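Local atomic coordinates of stage II sporulation E family protein (Thermanaerovibrio acidaminovorans, PDB entry 3RNR), a protein that is of unknown function but belongs to the PP2C family and probably acts as a cytosolic protein phosphatase. Residues A52-A55 and A56-W60; G64-L67 and G68-A72. All coordinates share one frame; numbering follows the deposited sequence.

Contact 1: A52-A55 and A56-W60; sequences AAQA and AVHRW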
loop_
_atom_site.group_PDB
_atom_site.type_symbol
_atom_site.label_atom_id
_atom_site.label_comp_id
_atom_site.label_asym_id
_atom_site.label_seq_id
_atom_site.Cartn_x
_atom_site.Cartn_y
_atom_site.Cartn_z
ATOM N N ALA B 52 -14.953 5.003 4.553
ATOM C CA ALA B 52 -14.156 6.208 4.305
ATOM C C ALA B 52 -13.974 6.485 2.798
ATOM O O ALA B 52 -14.082 7.636 2.343
ATOM C CB ALA B 52 -12.796 6.134 5.030
ATOM N N ALA B 53 -13.693 5.442 2.029
ATOM C CA ALA B 53 -13.624 5.567 0.570
ATOM C C ALA B 53 -14.925 6.141 0.008
ATOM O O ALA B 53 -14.913 7.039 -0.834
ATOM C CB ALA B 53 -13.313 4.203 -0.078
ATOM N N GLN B 54 -16.046 5.613 0.482
ATOM C CA GLN B 54 -17.352 6.098 0.060
ATOM C C GLN B 54 -17.527 7.582 0.386
ATOM O O GLN B 54 -17.972 8.356 -0.453
ATOM C CB GLN B 54 -18.476 5.285 0.720
ATOM C CG GLN B 54 -19.900 5.894 0.532
ATOM C CD GLN B 54 -20.396 5.872 -0.918
ATOM O OE1 GLN B 54 -19.806 5.230 -1.788
ATOM N NE2 GLN B 54 -21.476 6.595 -1.181
ATOM N N ALA B 55 -17.173 7.978 1.607
ATOM C CA ALA B 55 -17.347 9.362 2.015
ATOM C C ALA B 55 -16.488 10.287 1.147
ATOM O O ALA B 55 -16.941 11.360 0.735
ATOM C CB ALA B 55 -17.023 9.538 3.507
ATOM N N ALA B 56 -15.260 9.859 0.849
ATOM C CA ALA B 56 -14.338 10.674 0.059
ATOM C C ALA B 56 -14.787 10.843 -1.386
ATOM O O ALA B 56 -14.733 11.942 -1.935
ATOM C CB ALA B 56 -12.921 10.097 0.104
ATOM N N VAL B 57 -15.207 9.752 -2.014
ATOM C CA VAL B 57 -15.654 9.840 -3.399
ATOM C C VAL B 57 -16.967 10.630 -3.493
ATOM O O VAL B 57 -17.134 11.482 -4.368
ATOM C CB VAL B 57 -15.770 8.445 -4.060
ATOM C CG1 VAL B 57 -16.419 8.553 -5.434
ATOM C CG2 VAL B 57 -14.368 7.815 -4.189
ATOM N N HIS B 58 -17.882 10.356 -2.571
ATOM C CA HIS B 58 -19.180 11.032 -2.545
ATOM C C HIS B 58 -19.009 12.556 -2.418
ATOM O O HIS B 58 -19.658 13.339 -3.122
ATOM C CB HIS B 58 -20.006 10.481 -1.376
ATOM C CG HIS B 58 -21.454 10.867 -1.402
ATOM N ND1 HIS B 58 -21.891 12.141 -1.116
ATOM C CD2 HIS B 58 -22.569 10.130 -1.638
ATOM C CE1 HIS B 58 -23.212 12.182 -1.191
ATOM N NE2 HIS B 58 -23.646 10.972 -1.504
ATOM N N ARG B 59 -18.130 12.959 -1.511
ATOM C CA ARG B 59 -17.852 14.368 -1.224
ATOM C C ARG B 59 -17.257 15.055 -2.460
ATOM O O ARG B 59 -17.746 16.095 -2.913
ATOM C CB ARG B 59 -16.887 14.421 -0.028
ATOM C CG ARG B 59 -16.638 15.764 0.648
ATOM C CD ARG B 59 -16.028 15.553 2.065
ATOM N NE ARG B 59 -14.904 14.598 2.095
ATOM C CZ ARG B 59 -14.776 13.581 2.956
ATOM N NH1 ARG B 59 -15.703 13.367 3.883
ATOM N NH2 ARG B 59 -13.719 12.769 2.898
ATOM N N TRP B 60 -16.204 14.455 -3.008
ATOM C CA TRP B 60 -15.565 14.933 -4.237
ATOM C C TRP B 60 -16.520 14.986 -5.452
ATOM O O TRP B 60 -16.550 15.977 -6.188
ATOM C CB TRP B 60 -14.349 14.047 -4.543
ATOM C CG TRP B 60 -13.801 14.199 -5.925
ATOM C CD1 TRP B 60 -13.009 15.215 -6.388
ATOM C CD2 TRP B 60 -13.979 13.297 -7.026
ATOM N NE1 TRP B 60 -12.692 15.002 -7.709
ATOM C CE2 TRP B 60 -13.274 13.833 -8.125
ATOM C CE3 TRP B 60 -14.663 12.087 -7.188
ATOM C CZ2 TRP B 60 -13.243 13.206 -9.371
ATOM C CZ3 TRP B 60 -14.630 11.468 -8.419
ATOM C CH2 TRP B 60 -13.920 12.024 -9.496
HETATM O O HOH W 1 -13.218 9.840 3.996
#
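Ala52 O accepts the backbone N-H of Ala56 at 2.9 Å (Ala56 N to Ala52 O). A water gives the same oxygen a second bond and in turn accepts one from Arg59 NH2, so it ties the arginine tip back to the helix backbone. Ala53 O takes the N-H of Val57 in a nearly straight bond, and Val57 CG2 lies 3.5 Å from Ala53 O. Gln54 O is bonded by His58 N. These i to i+4 bonds belong to helix 46-63 of the PP2C-type alpha-beta-alpha sandwich, and Val57 packs on Arg31 of helix 25-41. The Gln54 chain bends at chi2 (67°), which brings NE2 3.7 Å from His58 CD2, at the ring edge. The amide and ring planes are 65° apart. The amide is held from both ends by the loop backbone, OE1 by Gly138 N and NE2 by Ile139 O. Ala55 O receives Arg59 N at 3.0 Å (Arg59 N to Ala55 O). The Arg59 chain turns at chi3 (48°) and folds back, placing Ala55 O 3.8 Å above the guanidinium plane and over its centre. Ala55 CB lies 4.1 Å from Arg59 NH1.

Contact 2: G64-L67 and G68-A72; sequences GGIL and GRTGA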
loop_
_atom_site.group_PDB
_atom_site.type_symbol
_atom_site.label_atom_id
_atom_site.label_comp_id
_atom_site.label_asym_id
_atom_site.label_seq_id
_atom_site.Cartn_x
_atom_site.Cartn_y
_atom_site.Cartn_z
ATOM N N GLY B 64 -18.045 18.281 -7.619
ATOM C CA GLY B 64 -17.847 18.301 -9.053
ATOM C C GLY B 64 -19.165 18.364 -9.808
ATOM O O GLY B 64 -19.173 18.390 -11.035
ATOM N N GLY B 65 -20.277 18.373 -9.074
ATOM C CA GLY B 65 -21.605 18.311 -9.675
ATOM C C GLY B 65 -21.884 17.010 -10.413
ATOM O O GLY B 65 -22.843 16.902 -11.173
ATOM N N ILE B 66 -20.978 16.052 -10.237
ATOM C CA ILE B 66 -21.036 14.716 -10.840
ATOM C C ILE B 66 -21.564 13.512 -10.016
ATOM O O ILE B 66 -21.299 12.371 -10.391
ATOM C CB ILE B 66 -19.751 14.354 -11.613
ATOM C CG1 ILE B 66 -18.523 14.441 -10.714
ATOM C CG2 ILE B 66 -19.587 15.275 -12.814
ATOM C CD1 ILE B 66 -17.257 14.019 -11.431
ATOM N N LEU B 67 -22.130 13.742 -8.833
ATOM C CA LEU B 67 -22.493 12.624 -7.953
ATOM C C LEU B 67 -23.314 11.563 -8.673
ATOM O O LEU B 67 -24.296 11.870 -9.337
ATOM C CB LEU B 67 -23.272 13.119 -6.738
ATOM C CG LEU B 67 -23.729 12.032 -5.757
ATOM C CD1 LEU B 67 -22.530 11.293 -5.172
ATOM C CD2 LEU B 67 -24.589 12.630 -4.640
ATOM N N GLY B 68 -22.896 10.307 -8.543
ATOM C CA GLY B 68 -23.617 9.206 -9.154
ATOM C C GLY B 68 -23.150 8.925 -10.566
ATOM O O GLY B 68 -23.482 7.900 -11.142
ATOM N N ARG B 69 -22.406 9.866 -11.138
ATOM C CA ARG B 69 -21.889 9.700 -12.495
ATOM C C ARG B 69 -20.416 9.285 -12.582
ATOM O O ARG B 69 -19.862 9.142 -13.679
ATOM C CB ARG B 69 -22.170 10.954 -13.331
ATOM C CG ARG B 69 -23.651 11.163 -13.606
ATOM C CD ARG B 69 -23.858 12.047 -14.829
ATOM N NE ARG B 69 -23.407 13.412 -14.598
ATOM C CZ ARG B 69 -23.059 14.257 -15.563
ATOM N NH1 ARG B 69 -22.665 15.482 -15.255
ATOM N NH2 ARG B 69 -23.100 13.874 -16.832
ATOM N N THR B 70 -19.787 9.107 -11.422
ATOM C CA THR B 70 -18.388 8.713 -11.339
ATOM C C THR B 70 -18.289 7.747 -10.147
ATOM O O THR B 70 -19.051 7.853 -9.193
ATOM C CB THR B 70 -17.463 9.942 -11.107
ATOM O OG1 THR B 70 -16.088 9.525 -10.988
ATOM C CG2 THR B 70 -17.879 10.700 -9.862
ATOM N N GLY B 71 -17.364 6.806 -10.189
ATOM C CA GLY B 71 -17.279 5.865 -9.087
ATOM C C GLY B 71 -16.171 4.854 -9.242
ATOM O O GLY B 71 -15.466 4.851 -10.248
ATOM N N ALA B 72 -16.025 3.982 -8.246
ATOM C CA ALA B 72 -15.014 2.941 -8.304
ATOM C C ALA B 72 -15.566 1.699 -7.634
ATOM O O ALA B 72 -16.543 1.780 -6.897
ATOM C CB ALA B 72 -13.732 3.413 -7.590
#
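Ile66 meets Arg69 and Thr70 with different branches of its side chain. From CB, the CG2 methyl lies 3.9 Å from Arg69 NH1 in one of the two modelled arginine conformers, so this contact is doubtful. The other branch starts with CG1, which sits between the backbone N and the carbonyl carbon (chi1 57°). CG1 comes to 3.9 Å from Thr70 CG2. The chain then runs on extended, and its tip CD1 reaches 3.7 Å from Thr70 CG2. This is a methyl-to-methyl contact between two buried residues. Ile66 also packs on Ile23 and Arg24 of a nearby loop.

Thr70 presents its methyl to the isoleucine because OG1 is turned anti to the backbone N (chi1 178°). The hydroxyl is hydrogen-bonded to Ile23 O, so one side chain has an apolar contact within the loop and a polar one beyond it.

The backbone closes beside these side chains. Arg69 N gives its hydrogen to Ile66 O at 2.8 Å (Arg69 N to Ile66 O). Arg69 CB lies 3.4 Å from Ile66 O. The Leu67 side chain packs on Ser62 of helix 46-63. Gly68 has a positive phi of 89°, where a CB would collide with Leu67 O.

Just upstream, Gly65 also has positive phi and closes helix 46-63 with two bonds back into the last turn. The segment is thus a Schellman motif followed directly by a type II beta turn from Ile66 to Arg69, which leads the chain from that helix toward strand 72-80 of the PP2C-family sandwich.

In the fold
Contact 1 comes first along the chain, within helix 46-63. Contact 2 follows in the loop that runs from that helix to strand 72-80. Their centres are about 10 Å apart, and both lie on the same side of the chain's centre. They also touch. Trp60 CZ3 packs 3.5 Å from Thr70 OG1, and His58 NE2 lies 3.7 Å from Leu67 CD2. The loop therefore folds back against the helix it has just left. Strand 72-80 is the middle strand of the antiparallel five-stranded sheet, so the loop of contact 2 leads from the helix of contact 1 into the centre of that sheet in the PP2C-type fold.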